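Local structure of GCN5-related N-acetyltransferase (Exiguobacterium sibiricum 255-15, 3GY9) at residues V4-V9 and G94-E99; L18-K23 and N59-C64; A50-L55 and M102-L107. The protein is probably an acyltransferase of the GCN5-related N-acetyltransferase family that binds coenzyme A, though its acceptor substrate is unknown. All coordinates share one frame; numbering follows the deposited sequence.

Contact 1: V4-V9 and G94-E99; sequences VTIERV and GTALLE. With COA (coenzyme A), chain B.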
loop_
_atom_site.group_PDB
_atom_site.type_symbol
_atom_site.label_atom_id
_atom_site.label_comp_id
_atom_site.label_asym_id
_atom_site.label_seq_id
_atom_site.Cartn_x
_atom_site.Cartn_y
_atom_site.Cartn_z
ATOM N N VAL A 4 9.268 10.829 8.343
ATOM C CA VAL A 4 9.529 9.461 7.956
ATOM C C VAL A 4 10.239 9.454 6.630
ATOM O O VAL A 4 10.200 10.438 5.881
ATOM C CB VAL A 4 8.243 8.582 7.822
ATOM C CG1 VAL A 4 7.524 8.489 9.146
ATOM C CG2 VAL A 4 7.305 9.110 6.725
ATOM N N THR A 5 10.887 8.335 6.357
ATOM C CA THR A 5 11.438 8.044 5.044
ATOM C C THR A 5 10.676 6.830 4.506
ATOM O O THR A 5 10.373 5.906 5.249
ATOM C CB THR A 5 12.936 7.755 5.143
ATOM O OG1 THR A 5 13.149 6.620 5.988
ATOM C CG2 THR A 5 13.665 8.938 5.722
ATOM N N ILE A 6 10.327 6.854 3.225
ATOM C CA ILE A 6 9.653 5.729 2.610
ATOM C C ILE A 6 10.700 4.998 1.772
ATOM O O ILE A 6 11.297 5.593 0.858
ATOM C CB ILE A 6 8.489 6.153 1.686
ATOM C CG1 ILE A 6 7.494 7.110 2.368
ATOM C CG2 ILE A 6 7.768 4.917 1.154
ATOM C CD1 ILE A 6 6.701 6.522 3.475
ATOM N N GLU A 7 10.896 3.717 2.067
ATOM C CA GLU A 7 11.939 2.908 1.447
ATOM C C GLU A 7 11.322 1.709 0.727
ATOM O O GLU A 7 10.358 1.139 1.220
ATOM C CB GLU A 7 12.917 2.408 2.527
ATOM C CG GLU A 7 13.796 1.268 2.056
ATOM C CD GLU A 7 14.977 0.990 2.940
ATOM O OE1 GLU A 7 16.113 1.165 2.456
ATOM O OE2 GLU A 7 14.773 0.590 4.102
ATOM N N ARG A 8 11.907 1.311 -0.401
ATOM C CA ARG A 8 11.568 0.054 -1.071
ATOM C C ARG A 8 12.150 -1.131 -0.317
ATOM O O ARG A 8 13.323 -1.115 0.076
ATOM C CB ARG A 8 12.169 0.066 -2.472
ATOM C CG ARG A 8 11.835 -1.092 -3.381
ATOM C CD ARG A 8 12.568 -0.918 -4.722
ATOM N NE ARG A 8 12.353 0.432 -5.196
ATOM C CZ ARG A 8 11.257 0.843 -5.843
ATOM N NH1 ARG A 8 10.337 -0.027 -6.269
ATOM N NH2 ARG A 8 11.127 2.121 -6.126
ATOM N N VAL A 9 11.340 -2.165 -0.130
ATOM C CA VAL A 9 11.775 -3.369 0.530
ATOM C C VAL A 9 12.414 -4.259 -0.514
ATOM O O VAL A 9 11.725 -4.783 -1.387
ATOM C CB VAL A 9 10.593 -4.101 1.198
ATOM C CG1 VAL A 9 11.023 -5.429 1.778
ATOM C CG2 VAL A 9 9.981 -3.223 2.250
ATOM N N GLY A 94 0.451 7.718 5.808
ATOM C CA GLY A 94 -0.331 6.993 4.816
ATOM C C GLY A 94 -0.390 7.771 3.508
ATOM O O GLY A 94 -0.277 7.191 2.412
ATOM N N THR A 95 -0.604 9.074 3.597
ATOM C CA THR A 95 -0.619 9.898 2.400
ATOM C C THR A 95 0.695 9.811 1.638
ATOM O O THR A 95 0.680 9.606 0.430
ATOM C CB THR A 95 -0.983 11.346 2.725
ATOM O OG1 THR A 95 -2.287 11.365 3.312
ATOM C CG2 THR A 95 -0.987 12.193 1.473
ATOM N N ALA A 96 1.826 9.938 2.330
ATOM C CA ALA A 96 3.121 9.898 1.658
ATOM C C ALA A 96 3.358 8.536 1.018
ATOM O O ALA A 96 3.861 8.441 -0.095
ATOM C CB ALA A 96 4.236 10.197 2.632
ATOM N N LEU A 97 2.971 7.482 1.724
ATOM C CA LEU A 97 3.096 6.132 1.204
ATOM C C LEU A 97 2.256 5.931 -0.073
ATOM O O LEU A 97 2.764 5.455 -1.089
ATOM C CB LEU A 97 2.679 5.161 2.297
ATOM C CG LEU A 97 2.668 3.676 2.015
ATOM C CD1 LEU A 97 4.056 3.141 1.659
ATOM C CD2 LEU A 97 2.109 2.938 3.239
ATOM N N LEU A 98 0.973 6.293 -0.019
ATOM C CA LEU A 98 0.111 6.139 -1.186
ATOM C C LEU A 98 0.563 6.993 -2.349
ATOM O O LEU A 98 0.517 6.553 -3.490
ATOM C CB LEU A 98 -1.334 6.436 -0.844
ATOM C CG LEU A 98 -2.198 5.208 -0.526
ATOM C CD1 LEU A 98 -2.431 4.369 -1.803
ATOM C CD2 LEU A 98 -1.571 4.343 0.546
ATOM N N GLU A 99 1.001 8.213 -2.084
ATOM C CA GLU A 99 1.458 9.097 -3.176
ATOM C C GLU A 99 2.661 8.493 -3.906
ATOM O O GLU A 99 2.731 8.552 -5.128
ATOM C CB GLU A 99 1.741 10.526 -2.683
ATOM C CG GLU A 99 0.453 11.259 -2.349
ATOM C CD GLU A 99 0.650 12.683 -1.883
ATOM O OE1 GLU A 99 1.794 13.071 -1.547
ATOM O OE2 GLU A 99 -0.369 13.407 -1.840
HETATM N N1A COA B . -7.661 5.998 10.974
HETATM C C2A COA B . -8.225 5.935 9.714
HETATM N N3A COA B . -8.099 6.989 8.830
HETATM C C4A COA B . -7.409 8.094 9.209
HETATM C C5A COA B . -6.833 8.181 10.474
HETATM C C6A COA B . -6.963 7.119 11.363
HETATM N N6A COA B . -6.520 7.212 12.609
HETATM N N7A COA B . -6.224 9.390 10.558
HETATM C C8A COA B . -6.398 10.056 9.396
HETATM N N9A COA B . -7.141 9.259 8.559
HETATM C C1B COA B . -7.611 9.579 7.208
HETATM C C2B COA B . -8.219 10.972 7.132
HETATM O O2B COA B . -9.296 10.968 6.216
HETATM C C3B COA B . -7.088 11.819 6.611
HETATM O O3B COA B . -7.507 12.954 5.896
HETATM P P3B COA B . -7.264 14.393 6.571
HETATM O O7A COA B . -7.757 15.478 5.643
HETATM O O8A COA B . -8.016 14.405 7.878
HETATM O O9A COA B . -5.794 14.602 6.846
HETATM C C4B COA B . -6.381 10.840 5.700
HETATM O O4B COA B . -6.504 9.578 6.327
HETATM C C5B COA B . -4.916 11.201 5.443
HETATM O O5B COA B . -4.226 11.278 6.664
HETATM P P1A COA B . -2.809 10.534 6.927
HETATM O O1A COA B . -1.889 10.664 5.754
HETATM O O2A COA B . -2.312 11.113 8.211
HETATM O O3A COA B . -3.334 9.043 7.150
HETATM P P2A COA B . -2.647 7.866 7.988
HETATM O O4A COA B . -1.135 7.993 8.057
HETATM O O5A COA B . -3.372 7.698 9.273
HETATM O O6A COA B . -2.982 6.636 7.015
HETATM C CBP COA B . -4.557 4.787 6.947
HETATM C CCP COA B . -4.329 6.282 6.705
HETATM C CDP COA B . -3.693 3.991 5.974
HETATM C CEP COA B . -6.045 4.494 6.669
HETATM C CAP COA B . -4.172 4.430 8.397
HETATM O OAP COA B . -4.859 5.283 9.286
HETATM C C9P COA B . -4.520 3.002 8.713
HETATM O O9P COA B . -3.655 1.949 8.384
HETATM N N8P COA B . -5.698 2.832 9.304
HETATM C C7P COA B . -6.189 1.515 9.690
HETATM C C6P COA B . -7.706 1.413 9.517
HETATM C C5P COA B . -8.413 2.316 10.503
HETATM O O5P COA B . -7.793 3.226 11.078
HETATM N N4P COA B . -9.705 2.072 10.711
HETATM C C3P COA B . -10.565 3.018 11.390
HETATM C C2P COA B . -10.250 3.125 12.881
HETATM S S1P COA B . -10.298 1.556 13.784
#
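Ile6, on the edge strand of the sheet, meets Ala96 and Leu97 on the helix whose first turn grips coenzyme A, and the segment 94-99 shows how neighbouring helix positions divide such labour. Gly94 comes first. Its backbone N gives a hydrogen bond of 2.8 Å to COA O4A, on the phosphate nearer the pantetheine arm. The cofactor runs so close to the CA of Gly94 that a beta carbon would collide with O6A, the ester oxygen that joins this phosphate to the pantetheine arm. Thr95 takes the adenosine-side phosphate and holds one oxygen twice, Thr95 N lying 3.0 Å and Thr95 OG1 2.6 Å from COA O1A. A chi1 of -60° sets OG1 beside the residue's own backbone N, which lets hydroxyl and amide converge on that oxygen. This is the pyrophosphate-binding signature of the GNAT fold: the sequence Arg-x-x-Gly-x-Gly, running from Arg89 to Gly94, leads into a helix whose amino end faces the diphosphate, and Ser90, Gly92 and Val84 add further hydrogen bonds to the cofactor. Ala96 points its methyl at strand 5-8, and this CB lies 4.5 Å from CG1 of Ile6, a loose apolar contact. Leu97 follows and takes the other branch of the isoleucine, its CD1 within 4.1 Å of Ile6 CG2, the two side chains crossing at about a right angle. Leu98 faces another way, onto Phe122 and Tyr123 of helix 120-125, and past the segment Lys100 touches Ile6 as well.

Contact 2: L18-K23 and N59-C64; sequences LPLLAK and NQVLAC. With SO4 (sulfate ion), chain C.
Leu20 pushes its CD2 methyl between Val61 and Cys64, and this single side chain carries nearly all of the meeting of helix 18-26 with strand 61-69. The methyl lies 3.8 Å from Val61 CG1 and 3.6 Å from Cys64 SG. Leucine and valine cross at roughly a right angle, while the thiol sulfur, turned by a chi1 of 61° to stand between its own N and carbonyl carbon, borders the same methyl further along the strand. The other branch does something different: Leu20 CD1 rests near the main chain, 4.1 Å from Leu62 O, close to the peptide that joins Leu62 to Ala63. One methyl therefore packs against side chains and its twin against backbone.

How the strand offers two side chains to one leucine is instructive, because Val61 and Cys64 are three residues apart and a regular strand would turn them to opposite faces. A beta bulge accounts for it. Leu62 and Ala63 are both paired by backbone hydrogen bonds with Ala54 of the adjacent strand; both point their CB atoms away from the helix, and both side chains touch Ile93 of helix 93-105. Just before the strand, Gln60 NE2 donates an almost straight hydrogen bond of 2.9 Å to O1 of a sulfate ion, probably acquired from the crystallisation liquor; Asn16 holds the ion too.

The axes of the short helix and strand segments pass 8.6 Å apart at 61°. Tyr83 and Leu85 add to the surroundings of Leu20, completing an oblique helix-on-sheet packing. In the GNAT fold the first helices cover one face of the central sheet, as here, and the cofactor-binding helix covers the other.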
loop_
_atom_site.group_PDB
_atom_site.type_symbol
_atom_site.label_atom_id
_atom_site.label_comp_id
_atom_site.label_asym_id
_atom_site.label_seq_id
_atom_site.Cartn_x
_atom_site.Cartn_y
_atom_site.Cartn_z
ATOM N N LEU A 18 7.915 -7.336 13.894
ATOM C CA LEU A 18 7.068 -7.803 14.999
ATOM C C LEU A 18 6.067 -6.756 15.495
ATOM O O LEU A 18 4.913 -7.099 15.750
ATOM C CB LEU A 18 7.880 -8.376 16.145
ATOM C CG LEU A 18 8.416 -9.759 15.841
ATOM C CD1 LEU A 18 9.223 -10.235 17.029
ATOM C CD2 LEU A 18 7.287 -10.759 15.509
ATOM N N PRO A 19 6.507 -5.501 15.694
ATOM C CA PRO A 19 5.496 -4.519 16.129
ATOM C C PRO A 19 4.311 -4.365 15.179
ATOM O O PRO A 19 3.158 -4.356 15.618
ATOM C CB PRO A 19 6.294 -3.225 16.239
ATOM C CG PRO A 19 7.704 -3.667 16.471
ATOM C CD PRO A 19 7.874 -4.939 15.710
ATOM N N LEU A 20 4.594 -4.299 13.886
ATOM C CA LEU A 20 3.550 -4.178 12.861
ATOM C C LEU A 20 2.636 -5.413 12.852
ATOM O O LEU A 20 1.406 -5.304 12.744
ATOM C CB LEU A 20 4.191 -3.958 11.481
ATOM C CG LEU A 20 3.476 -3.015 10.522
ATOM C CD1 LEU A 20 3.375 -1.622 11.066
ATOM C CD2 LEU A 20 4.211 -3.024 9.197
ATOM N N LEU A 21 3.242 -6.588 12.995
ATOM C CA LEU A 21 2.482 -7.843 13.066
ATOM C C LEU A 21 1.574 -7.871 14.287
ATOM O O LEU A 21 0.406 -8.273 14.210
ATOM C CB LEU A 21 3.425 -9.042 13.117
ATOM C CG LEU A 21 4.045 -9.437 11.790
ATOM C CD1 LEU A 21 5.242 -10.373 11.971
ATOM C CD2 LEU A 21 2.983 -10.125 10.932
ATOM N N ALA A 22 2.111 -7.431 15.418
ATOM C CA ALA A 22 1.372 -7.473 16.680
ATOM C C ALA A 22 0.186 -6.531 16.685
ATOM O O ALA A 22 -0.922 -6.907 17.060
ATOM C CB ALA A 22 2.293 -7.155 17.858
ATOM N N LYS A 23 0.427 -5.276 16.314
ATOM C CA LYS A 23 -0.628 -4.288 16.326
ATOM C C LYS A 23 -1.726 -4.593 15.316
ATOM O O LYS A 23 -2.917 -4.417 15.618
ATOM C CB LYS A 23 -0.074 -2.868 16.128
ATOM C CG LYS A 23 0.801 -2.403 17.275
ATOM C CD LYS A 23 -0.012 -2.199 18.549
ATOM C CE LYS A 23 0.829 -1.642 19.700
ATOM N N ASN A 59 14.665 4.640 12.781
ATOM C CA ASN A 59 14.641 3.465 11.909
ATOM C C ASN A 59 13.759 2.327 12.361
ATOM O O ASN A 59 14.029 1.135 12.136
ATOM C CB ASN A 59 16.051 3.019 11.574
ATOM C CG ASN A 59 16.748 3.998 10.641
ATOM O OD1 ASN A 59 16.118 4.660 9.807
ATOM N ND2 ASN A 59 18.043 4.082 10.770
ATOM N N GLN A 60 12.618 2.714 12.918
ATOM C CA GLN A 60 11.580 1.753 13.251
ATOM C C GLN A 60 10.522 1.780 12.156
ATOM O O GLN A 60 10.239 2.839 11.585
ATOM C CB GLN A 60 10.965 2.085 14.599
ATOM C CG GLN A 60 11.945 1.962 15.719
ATOM C CD GLN A 60 11.352 2.112 17.085
ATOM O OE1 GLN A 60 10.646 3.079 17.363
ATOM N NE2 GLN A 60 11.703 1.204 17.980
ATOM N N VAL A 61 9.964 0.616 11.851
ATOM C CA VAL A 61 8.943 0.496 10.805
ATOM C C VAL A 61 7.627 1.047 11.349
ATOM O O VAL A 61 7.104 0.545 12.363
ATOM C CB VAL A 61 8.709 -0.980 10.396
ATOM C CG1 VAL A 61 7.500 -1.094 9.459
ATOM C CG2 VAL A 61 9.939 -1.549 9.756
ATOM N N LEU A 62 7.088 2.077 10.692
ATOM C CA LEU A 62 5.808 2.652 11.123
ATOM C C LEU A 62 4.623 2.281 10.214
ATOM O O LEU A 62 3.469 2.460 10.613
ATOM C CB LEU A 62 5.903 4.170 11.196
ATOM C CG LEU A 62 6.967 4.783 12.114
ATOM C CD1 LEU A 62 6.896 6.270 12.058
ATOM C CD2 LEU A 62 6.825 4.289 13.539
ATOM N N ALA A 63 4.923 1.780 9.013
ATOM C CA ALA A 63 3.898 1.457 8.024
ATOM C C ALA A 63 4.488 0.634 6.908
ATOM O O ALA A 63 5.701 0.623 6.692
ATOM C CB ALA A 63 3.317 2.715 7.438
ATOM N N CYS A 64 3.600 -0.058 6.204
ATOM C CA CYS A 64 3.985 -0.728 4.981
ATOM C C CYS A 64 2.885 -0.554 3.947
ATOM O O CYS A 64 1.758 -0.230 4.302
ATOM C CB CYS A 64 4.239 -2.228 5.244
ATOM S SG CYS A 64 2.831 -3.153 5.862
HETATM S S SO4 C . 13.175 -1.898 16.199
HETATM O O1 SO4 C . 13.428 -1.010 17.326
HETATM O O2 SO4 C . 13.834 -1.370 15.013
HETATM O O3 SO4 C . 11.739 -1.967 15.963
HETATM O O4 SO4 C . 13.691 -3.233 16.479
#

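Contact 3: A50-L55 and M102-L107; sequences AMFVAL and MSEAFL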
loop_
_atom_site.group_PDB
_atom_site.type_symbol
_atom_site.label_atom_id
_atom_site.label_comp_id
_atom_site.label_asym_id
_atom_site.label_seq_id
_atom_site.Cartn_x
_atom_site.Cartn_y
_atom_site.Cartn_z
ATOM N N ALA A 50 6.076 -3.648 -6.146
ATOM C CA ALA A 50 6.988 -3.126 -5.133
ATOM C C ALA A 50 6.293 -3.141 -3.787
ATOM O O ALA A 50 5.059 -3.028 -3.704
ATOM C CB ALA A 50 7.390 -1.720 -5.470
HETATM N N MSE A 51 7.096 -3.227 -2.723
HETATM C CA MSE A 51 6.608 -3.088 -1.365
HETATM C C MSE A 51 7.438 -2.010 -0.713
HETATM O O MSE A 51 8.674 -1.988 -0.873
HETATM C CB MSE A 51 6.769 -4.380 -0.588
HETATM C CG MSE A 51 6.289 -4.351 0.846
HETATM SE SE MSE A 51 4.432 -3.743 1.103
HETATM C CE MSE A 51 3.603 -4.877 -0.175
ATOM N N PHE A 52 6.759 -1.117 0.007
ATOM C CA PHE A 52 7.435 -0.038 0.717
ATOM C C PHE A 52 7.208 -0.113 2.212
ATOM O O PHE A 52 6.205 -0.642 2.673
ATOM C CB PHE A 52 6.947 1.324 0.214
ATOM C CG PHE A 52 7.178 1.526 -1.239
ATOM C CD1 PHE A 52 8.428 1.892 -1.703
ATOM C CD2 PHE A 52 6.152 1.349 -2.154
ATOM C CE1 PHE A 52 8.656 2.060 -3.062
ATOM C CE2 PHE A 52 6.381 1.521 -3.528
ATOM C CZ PHE A 52 7.636 1.884 -3.970
ATOM N N VAL A 53 8.164 0.444 2.958
ATOM C CA VAL A 53 7.991 0.690 4.381
ATOM C C VAL A 53 8.277 2.148 4.690
ATOM O O VAL A 53 9.125 2.772 4.025
ATOM C CB VAL A 53 8.921 -0.178 5.282
ATOM C CG1 VAL A 53 8.392 -1.586 5.348
ATOM C CG2 VAL A 53 10.360 -0.120 4.817
ATOM N N ALA A 54 7.584 2.659 5.709
ATOM C CA ALA A 54 7.864 3.988 6.251
ATOM C C ALA A 54 8.697 3.768 7.504
ATOM O O ALA A 54 8.295 3.018 8.384
ATOM C CB ALA A 54 6.597 4.702 6.594
ATOM N N LEU A 55 9.860 4.402 7.543
ATOM C CA LEU A 55 10.770 4.309 8.659
ATOM C C LEU A 55 10.805 5.608 9.425
ATOM O O LEU A 55 10.929 6.693 8.839
ATOM C CB LEU A 55 12.174 3.998 8.182
ATOM C CG LEU A 55 12.349 2.665 7.474
ATOM C CD1 LEU A 55 13.784 2.530 7.066
ATOM C CD2 LEU A 55 11.961 1.484 8.345
HETATM N N MSE A 102 1.299 5.349 -5.881
HETATM C CA MSE A 102 0.482 5.723 -7.041
HETATM C C MSE A 102 1.377 6.207 -8.174
HETATM O O MSE A 102 1.233 5.807 -9.329
HETATM C CB MSE A 102 -0.543 6.785 -6.643
HETATM C CG MSE A 102 -1.537 6.225 -5.671
HETATM SE SE MSE A 102 -2.533 7.607 -4.760
HETATM C CE MSE A 102 -3.503 7.947 -6.123
ATOM N N SER A 103 2.293 7.094 -7.839
ATOM C CA SER A 103 3.154 7.667 -8.852
ATOM C C SER A 103 3.996 6.591 -9.556
ATOM O O SER A 103 4.139 6.608 -10.794
ATOM C CB SER A 103 4.007 8.769 -8.230
ATOM O OG SER A 103 4.825 9.380 -9.196
ATOM N N GLU A 104 4.514 5.639 -8.795
ATOM C CA GLU A 104 5.319 4.594 -9.399
ATOM C C GLU A 104 4.456 3.584 -10.153
ATOM O O GLU A 104 4.805 3.188 -11.259
ATOM C CB GLU A 104 6.160 3.874 -8.352
ATOM C CG GLU A 104 7.082 2.823 -8.937
ATOM C CD GLU A 104 8.001 2.221 -7.917
ATOM O OE1 GLU A 104 8.792 2.983 -7.314
ATOM O OE2 GLU A 104 7.935 0.988 -7.721
ATOM N N ALA A 105 3.347 3.151 -9.561
ATOM C CA ALA A 105 2.554 2.103 -10.153
ATOM C C ALA A 105 1.947 2.524 -11.471
ATOM O O ALA A 105 1.759 1.697 -12.364
ATOM C CB ALA A 105 1.463 1.654 -9.185
ATOM N N PHE A 106 1.626 3.804 -11.594
ATOM C CA PHE A 106 1.062 4.312 -12.851
ATOM C C PHE A 106 2.075 4.359 -14.005
ATOM O O PHE A 106 1.709 4.672 -15.129
ATOM C CB PHE A 106 0.378 5.683 -12.650
ATOM C CG PHE A 106 -1.041 5.585 -12.133
ATOM C CD1 PHE A 106 -1.989 4.782 -12.774
ATOM C CD2 PHE A 106 -1.445 6.295 -11.009
ATOM C CE1 PHE A 106 -3.291 4.704 -12.313
ATOM C CE2 PHE A 106 -2.760 6.216 -10.556
ATOM C CZ PHE A 106 -3.670 5.409 -11.193
ATOM N N LEU A 107 3.342 4.037 -13.743
ATOM C CA LEU A 107 4.307 3.848 -14.829
ATOM C C LEU A 107 4.088 2.516 -15.530
ATOM O O LEU A 107 4.509 2.354 -16.673
ATOM C CB LEU A 107 5.747 3.898 -14.313
ATOM C CG LEU A 107 6.191 5.232 -13.736
ATOM C CD1 LEU A 107 7.532 5.065 -13.026
ATOM C CD2 LEU A 107 6.276 6.315 -14.808
#
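Glu104 brings its carboxylate up to the rim of the Phe52 ring and over the methyl of Ala50, linking a late turn of helix 93-105 to strand 50-55. Its reach comes from an extended chain: CG is anti to the backbone N (chi1 -177°) and the chain stays extended beyond it, delivering the carboxylate to the sheet. There Glu104 OE1 lies 3.7 Å from Phe52 CZ, close to the ring plane, and Glu104 CD lies in that plane at the edge. The carboxylate is turned well out of it, the two planes standing 68° apart. Phe52 has its CG beside the backbone N (chi1 -59°), which directs the far end of the ring at the acid, while Leu97, Lys100 and Ile101 of the same helix also touch it. Glu104 OE2 stands 3.6 Å from Ala50 CB, an apolar neighbour that offers it no bond.

The polar partners lie on adjoining strands: OE1 forms a salt bridge with Arg8, and OE2 is hydrogen-bonded to Tyr67. Replacing the acid by an alanine is likely to leave Arg8 and Tyr67 without this mate and to open a gap beside Phe52 CZ. Since the edge of an aromatic ring carries slight positive charge, Phe52 probably meets the acid favourably, and the arginine and the tyrosine hydroxyl would be expected to help keep it ionised next to Phe52 and Ala50.

In the fold
The three contacts surround one piece of mixed sheet, in which strands 5-8, 50-55 and 61-69 are antiparallel neighbours. Contacts 1 and 3 share helix 93-105 and have centres about 7 Å apart; its cofactor-binding turn belongs to contact 1, a later turn to contact 3. Contact 2 lies on the opposite face of the sheet, its centre about 13 Å from that of contact 1 and 17 Å from that of contact 3. Along the chain contact 2 is nested within the loop closed by contact 1, whereas contact 3 crosses both. Early strands, first helix and coenzyme A helix are thus interlocked into a single layered GNAT domain.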